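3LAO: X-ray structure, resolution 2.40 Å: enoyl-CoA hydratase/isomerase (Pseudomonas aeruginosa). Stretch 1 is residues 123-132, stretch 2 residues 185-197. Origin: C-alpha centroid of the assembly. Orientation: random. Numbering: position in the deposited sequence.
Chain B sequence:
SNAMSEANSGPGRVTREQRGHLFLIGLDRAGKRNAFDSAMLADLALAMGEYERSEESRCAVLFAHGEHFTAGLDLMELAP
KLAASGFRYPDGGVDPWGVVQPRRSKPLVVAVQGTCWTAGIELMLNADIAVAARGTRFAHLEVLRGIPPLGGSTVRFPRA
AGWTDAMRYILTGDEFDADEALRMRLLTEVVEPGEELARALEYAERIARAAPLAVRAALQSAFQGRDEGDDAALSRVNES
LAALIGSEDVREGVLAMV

Stretch 1, residues 123-132: LMLNADIAVA
Stretch 2 185-197: RLLTEVVEPGEEL

How does stretch 2 approach its partner? Arg185, just past the end of a helix, closes it with a Schellman motif at positive phi (70/32) and points away from stretch 1. Leu186 (-91/-20; m, t) then reaches the helical end of stretch 1: its CD2 lies 3.6 Å from CD2 of Leu125 (m, t), and its CB is 3.9 Å from CE of Met124, a selenomethionine in the t, t, p rotamer. Leu187 (-118/159; m, t) starts sideways, but its end comes nearer. Its CD2 is 3.5 Å from SE of Met124 and 3.8 Å from CB of Ala130, while its CD1 is 3.5 Å from CB of Ala132. The two small alanines leave room for this branched leucine, and all four residues are buried.

What does Thr188 contribute where the stretches first bond? It sits at -91/-38, with CB toward stretch 1 and chi1 at -44° (m), so that its hydroxyl meets the backbone there. Ala130 N donates to Thr188 OG1 at 2.8 Å, and Thr188 N donates to Ala130 O at 2.6 Å, so side chain and backbone together grip one residue. Thr188 OG1 also lies 3.3 Å from CG2 of Ile129 (m, m).

How are the strands paired? Strands 129-132 and 189-191 run parallel, 26° apart in direction, with extended backbones. Val131 pairs with Glu189 at a CA-CA distance of 5.0 Å, and Ala132 with Val190 at 5.1 Å. Glu189 N makes a weak bond to Ala130 O at 3.4 Å; Glu189 O accepts from Ala132 N at 3.2 Å; Val191 N donates to Ala132 O at 2.9 Å. The side chains of Val131 (t) and Glu189 (t, t, chi3 -35°) share one sheet face, those of Ala132 and Val190 (t) the other. The end of Glu189 leads away from stretch 1, and OE1 is hydrogen-bonded elsewhere in the structure. Val191 (-132/165; m) brings CG2 to 3.9 Å from CG1 of Val131.

How does the chain return to the contact after the strand? Glu192 to Glu195 form a type II turn, closed by Glu195 N to Glu192 O at 3.0 Å. Gly194 takes 94/-10, where a CB would jam against the preceding carbonyl. Glu196 (p, m, chi3 -10°) begins a helix. Glu196 CB lies 3.9 Å from Val131 CG1, but its carboxylate leads away: OE1 accepts a weak bond from Gly194 N at 3.0 Å. The whole contact buries 609 Å², both sides summed.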

# COMPACT_ATOMS: atom_id res chain seq x y z
N LEU B 123 11.78 -11.84 7.62
CA LEU B 123 12.22 -12.86 6.69
C LEU B 123 10.99 -13.30 5.92
O LEU B 123 11.02 -13.46 4.70
CB LEU B 123 12.81 -14.01 7.48
CG LEU B 123 13.55 -15.10 6.75
CD1 LEU B 123 14.64 -14.50 5.87
CD2 LEU B 123 14.13 -16.05 7.80
N MSE B 124 9.89 -13.44 6.64
CA MSE B 124 8.64 -13.83 6.03
C MSE B 124 8.09 -12.81 5.03
O MSE B 124 7.50 -13.18 4.01
CB MSE B 124 7.62 -14.06 7.12
CG MSE B 124 6.39 -14.72 6.64
SE MSE B 124 5.13 -14.81 8.09
CE MSE B 124 4.72 -12.92 8.29
N LEU B 125 8.27 -11.52 5.30
CA LEU B 125 7.70 -10.49 4.42
C LEU B 125 8.55 -10.25 3.17
O LEU B 125 8.18 -9.47 2.32
CB LEU B 125 7.56 -9.16 5.15
CG LEU B 125 6.65 -9.15 6.37
CD1 LEU B 125 6.83 -7.85 7.17
CD2 LEU B 125 5.21 -9.35 5.89
N ASN B 126 9.70 -10.90 3.10
CA ASN B 126 10.53 -10.79 1.95
C ASN B 126 10.16 -11.86 0.92
O ASN B 126 10.74 -11.96 -0.15
CB ASN B 126 11.98 -10.96 2.37
CG ASN B 126 12.95 -10.61 1.26
OD1 ASN B 126 12.99 -9.45 0.81
ND2 ASN B 126 13.71 -11.59 0.78
N ALA B 127 9.19 -12.68 1.25
CA ALA B 127 8.77 -13.75 0.36
C ALA B 127 7.54 -13.34 -0.47
O ALA B 127 6.92 -12.31 -0.23
CB ALA B 127 8.46 -14.97 1.18
N ASP B 128 7.18 -14.16 -1.45
CA ASP B 128 6.02 -13.87 -2.29
C ASP B 128 4.74 -14.54 -1.86
O ASP B 128 3.66 -14.09 -2.17
CB ASP B 128 6.38 -14.30 -3.68
CG ASP B 128 7.65 -13.65 -4.13
OD1 ASP B 128 7.78 -12.44 -3.88
OD2 ASP B 128 8.53 -14.36 -4.67
N ILE B 129 4.87 -15.65 -1.15
CA ILE B 129 3.76 -16.38 -0.57
C ILE B 129 4.23 -16.84 0.80
O ILE B 129 5.36 -17.38 0.95
CB ILE B 129 3.44 -17.65 -1.32
CG1 ILE B 129 3.21 -17.36 -2.82
CG2 ILE B 129 2.29 -18.38 -0.63
CD1 ILE B 129 2.03 -16.52 -3.15
N ALA B 130 3.37 -16.60 1.78
CA ALA B 130 3.64 -16.94 3.16
C ALA B 130 2.49 -17.72 3.74
O ALA B 130 1.36 -17.24 3.78
CB ALA B 130 3.93 -15.64 4.00
N VAL B 131 2.78 -18.93 4.18
CA VAL B 131 1.80 -19.75 4.85
C VAL B 131 2.19 -20.07 6.30
O VAL B 131 3.30 -20.51 6.56
CB VAL B 131 1.65 -21.07 4.09
CG1 VAL B 131 0.76 -22.03 4.85
CG2 VAL B 131 1.09 -20.78 2.70
N ALA B 132 1.26 -19.87 7.22
CA ALA B 132 1.50 -20.09 8.63
C ALA B 132 0.50 -21.07 9.25
O ALA B 132 -0.68 -21.10 8.89
CB ALA B 132 1.47 -18.77 9.41
N ARG B 185 -2.58 -8.86 6.23
CA ARG B 185 -2.00 -9.18 4.91
C ARG B 185 -0.50 -9.50 4.93
O ARG B 185 0.22 -9.20 3.97
CB ARG B 185 -2.28 -8.04 3.92
CG ARG B 185 -3.75 -7.97 3.57
CD ARG B 185 -4.08 -6.73 2.74
NE ARG B 185 -2.94 -5.82 2.56
CZ ARG B 185 -2.95 -4.77 1.73
NH1 ARG B 185 -4.05 -4.50 1.00
NH2 ARG B 185 -1.87 -3.98 1.62
N LEU B 186 -0.03 -10.08 6.01
CA LEU B 186 1.35 -10.53 6.06
C LEU B 186 1.45 -11.99 5.59
O LEU B 186 2.50 -12.46 5.20
CB LEU B 186 1.93 -10.36 7.47
CG LEU B 186 1.71 -9.03 8.20
CD1 LEU B 186 2.18 -9.16 9.62
CD2 LEU B 186 2.41 -7.87 7.56
N LEU B 187 0.34 -12.70 5.60
CA LEU B 187 0.34 -14.11 5.25
C LEU B 187 -0.53 -14.23 4.07
O LEU B 187 -1.38 -13.37 3.86
CB LEU B 187 -0.35 -14.94 6.34
CG LEU B 187 0.53 -14.87 7.56
CD1 LEU B 187 -0.06 -15.65 8.73
CD2 LEU B 187 1.84 -15.47 7.12
N THR B 188 -0.35 -15.29 3.31
CA THR B 188 -1.20 -15.55 2.19
C THR B 188 -2.33 -16.39 2.71
O THR B 188 -3.48 -16.23 2.31
CB THR B 188 -0.45 -16.35 1.10
OG1 THR B 188 0.87 -15.81 0.91
CG2 THR B 188 -1.21 -16.35 -0.23
N GLU B 189 -1.99 -17.29 3.63
CA GLU B 189 -2.97 -18.26 4.11
C GLU B 189 -2.64 -18.80 5.51
O GLU B 189 -1.47 -18.98 5.86
CB GLU B 189 -3.08 -19.43 3.13
CG GLU B 189 -4.33 -20.28 3.34
CD GLU B 189 -4.48 -21.38 2.28
OE1 GLU B 189 -4.10 -21.14 1.12
OE2 GLU B 189 -4.97 -22.48 2.61
N VAL B 190 -3.68 -19.07 6.30
CA VAL B 190 -3.49 -19.74 7.57
C VAL B 190 -4.05 -21.14 7.52
O VAL B 190 -5.17 -21.34 7.04
CB VAL B 190 -4.19 -19.01 8.67
CG1 VAL B 190 -4.16 -19.87 9.88
CG2 VAL B 190 -3.48 -17.68 8.94
N VAL B 191 -3.26 -22.13 7.97
CA VAL B 191 -3.67 -23.55 7.88
C VAL B 191 -3.48 -24.32 9.18
O VAL B 191 -2.79 -23.86 10.09
CB VAL B 191 -2.96 -24.31 6.74
CG1 VAL B 191 -3.25 -23.67 5.40
CG2 VAL B 191 -1.44 -24.39 6.97
N GLU B 192 -4.10 -25.50 9.25
CA GLU B 192 -4.01 -26.38 10.43
C GLU B 192 -2.57 -26.77 10.71
O GLU B 192 -1.80 -27.00 9.78
CB GLU B 192 -4.88 -27.62 10.25
CG GLU B 192 -6.40 -27.37 10.33
CD GLU B 192 -6.80 -26.41 11.45
OE1 GLU B 192 -6.66 -26.79 12.64
OE2 GLU B 192 -7.25 -25.27 11.15
N PRO B 193 -2.20 -26.84 12.01
CA PRO B 193 -0.79 -27.07 12.37
C PRO B 193 -0.33 -28.38 11.74
O PRO B 193 -1.09 -29.34 11.77
CB PRO B 193 -0.82 -27.20 13.91
CG PRO B 193 -2.12 -26.64 14.34
CD PRO B 193 -3.09 -26.84 13.19
N GLY B 194 0.87 -28.40 11.17
CA GLY B 194 1.33 -29.58 10.44
C GLY B 194 1.10 -29.58 8.94
O GLY B 194 1.62 -30.43 8.22
N GLU B 195 0.32 -28.60 8.46
CA GLU B 195 -0.05 -28.53 7.05
C GLU B 195 0.64 -27.38 6.33
O GLU B 195 0.43 -27.19 5.14
CB GLU B 195 -1.57 -28.38 6.90
CG GLU B 195 -2.32 -29.68 6.96
CD GLU B 195 -1.63 -30.76 6.13
OE1 GLU B 195 -1.14 -31.73 6.75
OE2 GLU B 195 -1.56 -30.62 4.87
N GLU B 196 1.46 -26.62 7.04
CA GLU B 196 1.97 -25.41 6.42
C GLU B 196 2.96 -25.72 5.29
O GLU B 196 2.98 -25.03 4.27
CB GLU B 196 2.50 -24.40 7.45
CG GLU B 196 3.76 -24.82 8.19
CD GLU B 196 3.54 -25.91 9.29
OE1 GLU B 196 2.36 -26.23 9.64
OE2 GLU B 196 4.56 -26.44 9.79
N LEU B 197 3.75 -26.77 5.42
CA LEU B 197 4.74 -27.01 4.38
C LEU B 197 4.06 -27.65 3.19
O LEU B 197 4.37 -27.30 2.05
CB LEU B 197 5.89 -27.87 4.87
CG LEU B 197 6.95 -28.17 3.81
CD1 LEU B 197 7.59 -26.94 3.14
CD2 LEU B 197 8.00 -29.07 4.44